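Local coordinates for protein Exo-1,3/1,4-beta-glucanase (Pseudoalteromonas sp., PDB 3RRX) that hydrolyses beta-1,3- and beta-1,4-glucans from the chain end as an exo-glucanase of glycoside hydrolase family 3, probably releasing glucose, at residues 389-394 and 556-561; 396-401 and 548-553; 484-489 and 528-533. The protein carries 1 engineered substitution. All coordinates share one frame; numbering follows the deposited sequence.

Contact 1: 389-394 and 556-561; sequences LAREAV and EGEGVA
The guanidinium of R391 and the carboxylate of E558 lie stacked, their planes 24° apart, with CG of E558 3.5 Å above one face of the guanidinium and offset toward its rim. Nearest of the charged atoms are R391 NH2 and E558 OE2 at 3.3 Å, but that oxygen sits well out of the guanidinium plane, so the salt bridge is one of charge alone and no N-H points at it. The directed bonds go elsewhere: R391 NE pairs with D562, one turn further along the chain from E558, and E558 OE2 takes a hydrogen bond from Q460. R391 gets there on a fully extended chain, CG anti to the backbone N (chi1 -174°), which brings R391 CG to 3.9 Å from G559 N.

Beside the charged pair the fit is close. CB of A390 rests 3.6 Å from CG of E556, whose chain folds back at chi2 (-42°) and ends in a salt bridge to R387. V394 puts its two methyls to different use: CG2 lies 3.5 Å from the carbonyl O of E556, while CG1 packs 3.7 Å from CA of G559, where a CB would run into V394 CG1 and press on the carbonyl O of R391. G559 thus lets the segments come together, with R391 CA and G559 CA only 5.0 Å apart. Away from the metal sites, helix 384-397 in this way meets E556-V560, which leads into the helix following strand 546-551 in the family 3 C-terminal alpha/beta domain; helix 136-151 covers its L389 and E392 side, and helix 453-463 flanks R391, V560 and A561.

Contact 2: 396-401 and 548-553; sequences KSLVLL and VAAWLP
V399 and A549 form an antiparallel hydrogen-bonded pair, V399 N to A549 O at 2.9 Å and nearly straight (174°), A549 N to V399 O at 2.8 Å, while L400 and V548 make the adjoining non-hydrogen-bonded pair. The side chains then alternate between the faces. On one, CD1 of L400 meets CG2 of V548 at 3.9 Å, and CG1 of V548 reaches CB of L398. L398 extends the same apolar strip, its CD2 lying 3.8 Å from CB of A550. On the other face V399 and A549 sit side by side, joined by the end of L401.

In the mixed sheet of the family 3 C-terminal domain, strand 399-403 is the outermost strand here and the antiparallel one, and its neighbour 546-551 runs parallel to 525-530 and the strands beyond.

Beside S397, at the end of helix 384-397, W551 takes over. With CG anti to the carbonyl carbon (chi1 -45°), its indole turns back along its own strand, with CB of A549 3.8 Å off one face, offset toward the rim of the W551 ring. Its edge meets V399 CG2 and the carbonyl O of S397, both in the ring plane; to that oxygen NE1 makes a weak, bent hydrogen bond of 3.0 Å. Helix 127-133 packs against the same indole. A single water donates to both S397 OG and A550 O, each at 2.8 Å, and the serine hydroxyl is also hydrogen-bonded to V394 O.

Contact 3: 484-489 and 528-533; sequences IVVIGE and VFLSGR
I487 and F529 pair in the middle of a parallel ladder, the two strands of a beta-alpha-beta unit whose crossover is helix 510-520. The strand part is tight. Backbone bonds run in turn from V528 N to V485 O, I487 N to V528 O, L530 N to I487 O and E489 N to L530 O. On the face that helix 453-463 packs against, CG1 of V486 touches CD1 of L530 at 3.8 Å and I484 meets V528; on the other, CG1 of I487 lies 4.0 Å from CD1 of F529. G488 lets the chains close in to 4.3 Å between its CA and that of L530, where a side chain would collide with the L530 carbonyl.

Past the strand ends apolar packing gives way to polar contacts made by the side chain of partly exposed E489. Its OE1 accepts a nearly straight bond from G532 N at 2.9 Å and is also bonded to the Y492 hydroxyl. R533, about 9 Å by its side chain from the bound calcium ion, also reaches G497 O and D169 O. Side-on, its NE and NH2 both grip E489 OE2 in a salt bridge, each at 3.0 Å, on the syn side and about 20° out of the carboxylate plane, with that oxygen just 2° out of the guanidinium plane.

All three contacts lie on the same side of the chain's centre. Contacts 2 and 3 lie in the same mixed sheet, centres 9 Å apart: strands 546-551 and 525-530 are neighbours, and V548 O to F529 N and A550 N to F529 O are probable hydrogen bonds between them. Contact 1, its centre 11 Å from that of contact 2, shares helix 384-397 with it, and L398 CD1 packs on V560 CA; contacts 1 and 3, centres 15 Å apart, do not touch. Along the chain they are nested, contact 3 inside contact 2 inside contact 1, so that helix 384-397 and strand 399-403 come to lie beside strand 546-551 and helix 558-564, at one edge of the family 3 C-terminal domain's mixed sheet.

Contact 1: 389-394 and 556-561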
loop_
_atom_site.group_PDB
_atom_site.type_symbol
_atom_site.label_atom_id
_atom_site.label_comp_id
_atom_site.label_asym_id
_atom_site.label_seq_id
_atom_site.Cartn_x
_atom_site.Cartn_y
_atom_site.Cartn_z
ATOM N N LEU A 389 -11.767 12.930 3.168
ATOM C CA LEU A 389 -11.967 11.527 2.810
ATOM C C LEU A 389 -11.150 10.589 3.702
ATOM O O LEU A 389 -11.654 9.565 4.191
ATOM C CB LEU A 389 -11.598 11.317 1.335
ATOM C CG LEU A 389 -11.551 9.876 0.810
ATOM C CD1 LEU A 389 -12.919 9.227 0.922
ATOM C CD2 LEU A 389 -11.065 9.872 -0.641
ATOM N N ALA A 390 -9.881 10.934 3.912
ATOM C CA ALA A 390 -8.994 10.112 4.734
ATOM C C ALA A 390 -9.455 10.063 6.186
ATOM O O ALA A 390 -9.376 9.021 6.837
ATOM C CB ALA A 390 -7.543 10.629 4.641
ATOM N N ARG A 391 -9.926 11.199 6.691
ATOM C CA ARG A 391 -10.459 11.278 8.047
ATOM C C ARG A 391 -11.658 10.344 8.219
ATOM O O ARG A 391 -11.794 9.676 9.248
ATOM C CB ARG A 391 -10.833 12.728 8.364
ATOM C CG ARG A 391 -11.260 12.987 9.791
ATOM C CD ARG A 391 -11.387 14.492 10.022
ATOM N NE ARG A 391 -12.098 14.833 11.250
ATOM C CZ ARG A 391 -12.263 16.083 11.684
ATOM N NH1 ARG A 391 -11.749 17.097 10.997
ATOM N NH2 ARG A 391 -12.936 16.321 12.801
ATOM N N GLU A 392 -12.519 10.300 7.205
ATOM C CA GLU A 392 -13.634 9.356 7.179
ATOM C C GLU A 392 -13.096 7.932 7.239
ATOM O O GLU A 392 -13.597 7.093 7.995
ATOM C CB GLU A 392 -14.472 9.539 5.907
ATOM C CG GLU A 392 -15.594 8.502 5.720
ATOM C CD GLU A 392 -16.221 8.556 4.324
ATOM O OE1 GLU A 392 -15.995 9.549 3.603
ATOM O OE2 GLU A 392 -16.940 7.606 3.941
ATOM N N ALA A 393 -12.063 7.656 6.446
ATOM C CA ALA A 393 -11.476 6.318 6.435
ATOM C C ALA A 393 -10.901 5.961 7.800
ATOM O O ALA A 393 -11.046 4.827 8.260
ATOM C CB ALA A 393 -10.420 6.198 5.359
ATOM N N VAL A 394 -10.260 6.928 8.459
ATOM C CA VAL A 394 -9.751 6.697 9.811
ATOM C C VAL A 394 -10.889 6.290 10.748
ATOM O O VAL A 394 -10.792 5.281 11.450
ATOM C CB VAL A 394 -9.031 7.952 10.382
ATOM C CG1 VAL A 394 -8.726 7.763 11.878
ATOM C CG2 VAL A 394 -7.761 8.248 9.606
ATOM N N GLU A 556 -4.481 11.784 9.007
ATOM C CA GLU A 556 -5.666 12.429 9.580
ATOM C C GLU A 556 -6.027 11.913 10.974
ATOM O O GLU A 556 -7.073 11.290 11.169
ATOM C CB GLU A 556 -6.864 12.297 8.632
ATOM C CG GLU A 556 -6.610 12.892 7.252
ATOM C CD GLU A 556 -5.876 14.220 7.333
ATOM O OE1 GLU A 556 -6.366 15.121 8.040
ATOM O OE2 GLU A 556 -4.803 14.357 6.698
ATOM N N GLY A 557 -5.168 12.207 11.943
ATOM C CA GLY A 557 -5.335 11.708 13.301
ATOM C C GLY A 557 -6.581 12.190 14.031
ATOM O O GLY A 557 -6.965 11.601 15.043
ATOM N N GLU A 558 -7.220 13.251 13.542
ATOM C CA GLU A 558 -8.435 13.731 14.204
ATOM C C GLU A 558 -9.627 12.780 14.024
ATOM O O GLU A 558 -10.648 12.899 14.712
ATOM C CB GLU A 558 -8.809 15.165 13.783
ATOM C CG GLU A 558 -9.968 15.707 14.622
ATOM C CD GLU A 558 -10.175 17.204 14.513
ATOM O OE1 GLU A 558 -9.404 17.874 13.790
ATOM O OE2 GLU A 558 -11.126 17.703 15.157
ATOM N N GLY A 559 -9.494 11.827 13.111
ATOM C CA GLY A 559 -10.484 10.768 12.997
ATOM C C GLY A 559 -10.629 9.978 14.291
ATOM O O GLY A 559 -11.697 9.433 14.586
ATOM N N VAL A 560 -9.560 9.917 15.078
ATOM C CA VAL A 560 -9.623 9.223 16.363
ATOM C C VAL A 560 -10.507 9.990 17.363
ATOM O O VAL A 560 -11.390 9.415 17.999
ATOM C CB VAL A 560 -8.205 8.964 16.939
ATOM C CG1 VAL A 560 -8.289 8.379 18.350
ATOM C CG2 VAL A 560 -7.428 8.010 16.019
ATOM N N ALA A 561 -10.274 11.293 17.492
ATOM C CA ALA A 561 -11.117 12.138 18.341
ATOM C C ALA A 561 -12.598 12.089 17.945
ATOM O O ALA A 561 -13.470 12.077 18.812
ATOM C CB ALA A 561 -10.607 13.605 18.324
#

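Contact 2: 396-401 and 548-553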
loop_
_atom_site.group_PDB
_atom_site.type_symbol
_atom_site.label_atom_id
_atom_site.label_comp_id
_atom_site.label_asym_id
_atom_site.label_seq_id
_atom_site.Cartn_x
_atom_site.Cartn_y
_atom_site.Cartn_z
ATOM N N LYS A 396 -13.725 4.972 10.197
ATOM C CA LYS A 396 -14.315 3.682 9.859
ATOM C C LYS A 396 -13.359 2.506 10.084
ATOM O O LYS A 396 -13.794 1.358 10.192
ATOM C CB LYS A 396 -14.819 3.702 8.412
ATOM C CG LYS A 396 -16.001 4.645 8.207
ATOM C CD LYS A 396 -16.494 4.637 6.765
ATOM C CE LYS A 396 -17.801 5.420 6.631
ATOM N NZ LYS A 396 -18.247 5.488 5.208
ATOM N N SER A 397 -12.062 2.792 10.157
ATOM C CA SER A 397 -11.056 1.743 10.314
ATOM C C SER A 397 -10.898 1.266 11.768
ATOM O O SER A 397 -10.414 0.157 12.010
ATOM C CB SER A 397 -9.695 2.233 9.806
ATOM O OG SER A 397 -9.143 3.186 10.711
ATOM N N LEU A 398 -11.277 2.105 12.732
ATOM C CA LEU A 398 -11.002 1.808 14.140
ATOM C C LEU A 398 -11.839 0.621 14.606
ATOM O O LEU A 398 -13.023 0.536 14.293
ATOM C CB LEU A 398 -11.304 3.015 15.044
ATOM C CG LEU A 398 -10.792 4.413 14.645
ATOM C CD1 LEU A 398 -11.187 5.450 15.713
ATOM C CD2 LEU A 398 -9.286 4.404 14.466
ATOM N N VAL A 399 -11.223 -0.288 15.359
ATOM C CA VAL A 399 -11.956 -1.410 15.920
ATOM C C VAL A 399 -11.900 -1.350 17.446
ATOM O O VAL A 399 -10.819 -1.351 18.049
ATOM C CB VAL A 399 -11.436 -2.772 15.407
ATOM C CG1 VAL A 399 -12.200 -3.915 16.065
ATOM C CG2 VAL A 399 -11.570 -2.864 13.877
ATOM N N LEU A 400 -13.074 -1.277 18.064
ATOM C CA LEU A 400 -13.173 -1.254 19.522
ATOM C C LEU A 400 -13.136 -2.690 20.063
ATOM O O LEU A 400 -14.084 -3.450 19.879
ATOM C CB LEU A 400 -14.464 -0.532 19.940
ATOM C CG LEU A 400 -14.768 -0.363 21.434
ATOM C CD1 LEU A 400 -13.686 0.480 22.100
ATOM C CD2 LEU A 400 -16.132 0.291 21.618
ATOM N N LEU A 401 -12.035 -3.062 20.713
ATOM C CA LEU A 401 -11.866 -4.417 21.237
ATOM C C LEU A 401 -12.447 -4.556 22.645
ATOM O O LEU A 401 -12.971 -5.609 23.005
ATOM C CB LEU A 401 -10.383 -4.819 21.256
ATOM C CG LEU A 401 -9.656 -4.854 19.899
ATOM C CD1 LEU A 401 -8.208 -5.293 20.090
ATOM C CD2 LEU A 401 -10.353 -5.767 18.889
ATOM N N VAL A 548 -8.584 0.298 21.808
ATOM C CA VAL A 548 -8.942 0.505 20.406
ATOM C C VAL A 548 -7.802 0.101 19.476
ATOM O O VAL A 548 -6.677 0.577 19.626
ATOM C CB VAL A 548 -9.287 1.997 20.130
ATOM C CG1 VAL A 548 -9.605 2.214 18.649
ATOM C CG2 VAL A 548 -10.454 2.449 21.009
ATOM N N ALA A 549 -8.091 -0.783 18.521
ATOM C CA ALA A 549 -7.133 -1.080 17.468
ATOM C C ALA A 549 -7.296 -0.014 16.393
ATOM O O ALA A 549 -8.309 0.015 15.693
ATOM C CB ALA A 549 -7.374 -2.471 16.887
ATOM N N ALA A 550 -6.307 0.868 16.281
ATOM C CA ALA A 550 -6.375 1.979 15.330
ATOM C C ALA A 550 -5.522 1.730 14.084
ATOM O O ALA A 550 -5.531 2.535 13.147
ATOM C CB ALA A 550 -5.964 3.311 16.022
ATOM N N TRP A 551 -4.767 0.636 14.087
ATOM C CA TRP A 551 -3.957 0.254 12.923
ATOM C C TRP A 551 -2.933 1.353 12.615
ATOM O O TRP A 551 -2.281 1.848 13.533
ATOM C CB TRP A 551 -4.855 -0.083 11.719
ATOM C CG TRP A 551 -6.032 -0.969 12.128
ATOM C CD1 TRP A 551 -7.354 -0.620 12.144
ATOM C CD2 TRP A 551 -5.970 -2.326 12.606
ATOM N NE1 TRP A 551 -8.119 -1.687 12.571
ATOM C CE2 TRP A 551 -7.292 -2.739 12.870
ATOM C CE3 TRP A 551 -4.923 -3.230 12.831
ATOM C CZ2 TRP A 551 -7.597 -4.015 13.368
ATOM C CZ3 TRP A 551 -5.227 -4.510 13.316
ATOM C CH2 TRP A 551 -6.555 -4.889 13.569
ATOM N N LEU A 552 -2.771 1.716 11.347
ATOM C CA LEU A 552 -1.855 2.792 10.969
ATOM C C LEU A 552 -2.644 3.848 10.206
ATOM O O LEU A 552 -2.629 3.869 8.976
ATOM C CB LEU A 552 -0.709 2.251 10.097
ATOM C CG LEU A 552 0.148 1.191 10.794
ATOM C CD1 LEU A 552 1.071 0.463 9.816
ATOM C CD2 LEU A 552 0.936 1.792 11.977
ATOM N N PRO A 553 -3.346 4.727 10.940
ATOM C CA PRO A 553 -4.373 5.601 10.356
ATOM C C PRO A 553 -3.912 6.635 9.324
ATOM O O PRO A 553 -4.761 7.126 8.579
ATOM C CB PRO A 553 -4.984 6.301 11.578
ATOM C CG PRO A 553 -4.004 6.114 12.682
ATOM C CD PRO A 553 -3.300 4.828 12.414
HETATM O O HOH W 1 -6.395 2.932 10.508
#

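Contact 3: 484-489 and 528-533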
loop_
_atom_site.group_PDB
_atom_site.type_symbol
_atom_site.label_atom_id
_atom_site.label_comp_id
_atom_site.label_asym_id
_atom_site.label_seq_id
_atom_site.Cartn_x
_atom_site.Cartn_y
_atom_site.Cartn_z
ATOM N N ILE A 484 -5.953 8.974 27.934
ATOM C CA ILE A 484 -5.926 8.301 26.638
ATOM C C ILE A 484 -4.471 8.022 26.346
ATOM O O ILE A 484 -3.662 8.948 26.237
ATOM C CB ILE A 484 -6.525 9.170 25.528
ATOM C CG1 ILE A 484 -8.004 9.443 25.816
ATOM C CG2 ILE A 484 -6.354 8.500 24.148
ATOM C CD1 ILE A 484 -8.649 10.425 24.846
ATOM N N VAL A 485 -4.130 6.747 26.243
ATOM C CA VAL A 485 -2.738 6.357 26.104
ATOM C C VAL A 485 -2.502 5.794 24.707
ATOM O O VAL A 485 -3.081 4.771 24.333
ATOM C CB VAL A 485 -2.348 5.337 27.178
ATOM C CG1 VAL A 485 -0.884 4.961 27.054
ATOM C CG2 VAL A 485 -2.651 5.903 28.589
ATOM N N VAL A 486 -1.670 6.482 23.929
ATOM C CA VAL A 486 -1.436 6.095 22.533
ATOM C C VAL A 486 -0.088 5.389 22.406
ATOM O O VAL A 486 0.971 5.999 22.596
ATOM C CB VAL A 486 -1.451 7.302 21.575
ATOM C CG1 VAL A 486 -1.474 6.806 20.119
ATOM C CG2 VAL A 486 -2.656 8.218 21.847
ATOM N N ILE A 487 -0.136 4.098 22.096
ATOM C CA ILE A 487 1.053 3.259 22.106
ATOM C C ILE A 487 1.014 2.396 20.861
ATOM O O ILE A 487 -0.022 2.306 20.213
ATOM C CB ILE A 487 1.052 2.329 23.350
ATOM C CG1 ILE A 487 -0.177 1.420 23.328
ATOM C CG2 ILE A 487 1.084 3.155 24.620
ATOM C CD1 ILE A 487 -0.155 0.267 24.354
ATOM N N GLY A 488 2.126 1.749 20.523
ATOM C CA GLY A 488 2.118 0.856 19.369
ATOM C C GLY A 488 3.482 0.474 18.833
ATOM O O GLY A 488 4.517 0.755 19.449
ATOM N N GLU A 489 3.480 -0.187 17.679
ATOM C CA GLU A 489 4.717 -0.566 17.009
ATOM C C GLU A 489 5.408 0.673 16.459
ATOM O O GLU A 489 4.749 1.661 16.135
ATOM C CB GLU A 489 4.424 -1.494 15.831
ATOM C CG GLU A 489 3.759 -2.808 16.188
ATOM C CD GLU A 489 3.690 -3.749 14.990
ATOM O OE1 GLU A 489 2.911 -3.478 14.045
ATOM O OE2 GLU A 489 4.424 -4.759 14.998
ATOM N N VAL A 528 -5.183 3.521 22.900
ATOM C CA VAL A 528 -5.245 3.560 21.439
ATOM C C VAL A 528 -3.987 2.889 20.895
ATOM O O VAL A 528 -2.876 3.384 21.094
ATOM C CB VAL A 528 -5.338 5.004 20.893
ATOM C CG1 VAL A 528 -5.360 4.994 19.347
ATOM C CG2 VAL A 528 -6.576 5.705 21.438
ATOM N N PHE A 529 -4.171 1.768 20.207
ATOM C CA PHE A 529 -3.071 0.902 19.812
ATOM C C PHE A 529 -2.771 1.061 18.314
ATOM O O PHE A 529 -3.613 0.750 17.463
ATOM C CB PHE A 529 -3.464 -0.548 20.139
ATOM C CG PHE A 529 -2.365 -1.553 19.951
ATOM C CD1 PHE A 529 -1.214 -1.500 20.730
ATOM C CD2 PHE A 529 -2.496 -2.573 19.019
ATOM C CE1 PHE A 529 -0.210 -2.435 20.575
ATOM C CE2 PHE A 529 -1.492 -3.526 18.859
ATOM C CZ PHE A 529 -0.344 -3.453 19.634
ATOM N N LEU A 530 -1.575 1.555 18.004
ATOM C CA LEU A 530 -1.112 1.701 16.621
ATOM C C LEU A 530 -0.276 0.496 16.222
ATOM O O LEU A 530 0.720 0.183 16.875
ATOM C CB LEU A 530 -0.264 2.970 16.485
ATOM C CG LEU A 530 -0.953 4.271 16.894
ATOM C CD1 LEU A 530 0.040 5.453 16.890
ATOM C CD2 LEU A 530 -2.128 4.544 15.968
ATOM N N SER A 531 -0.675 -0.192 15.154
ATOM C CA SER A 531 0.045 -1.381 14.739
ATOM C C SER A 531 -0.307 -1.764 13.308
ATOM O O SER A 531 -1.342 -1.359 12.775
ATOM C CB SER A 531 -0.285 -2.567 15.664
ATOM O OG SER A 531 -1.607 -3.031 15.405
ATOM N N GLY A 532 0.558 -2.561 12.693
ATOM C CA GLY A 532 0.300 -3.035 11.346
ATOM C C GLY A 532 -0.348 -4.402 11.321
ATOM O O GLY A 532 -0.451 -5.025 10.260
ATOM N N ARG A 533 -0.786 -4.880 12.483
ATOM C CA ARG A 533 -1.260 -6.263 12.600
ATOM C C ARG A 533 -1.755 -6.507 14.022
ATOM O O ARG A 533 -1.356 -5.805 14.950
ATOM C CB ARG A 533 -0.099 -7.217 12.315
ATOM C CG ARG A 533 1.144 -6.857 13.141
ATOM C CD ARG A 533 2.382 -7.713 12.826
ATOM N NE ARG A 533 3.599 -6.973 13.172
ATOM C CZ ARG A 533 4.802 -7.213 12.658
ATOM N NH1 ARG A 533 4.974 -8.185 11.768
ATOM N NH2 ARG A 533 5.837 -6.464 13.020
#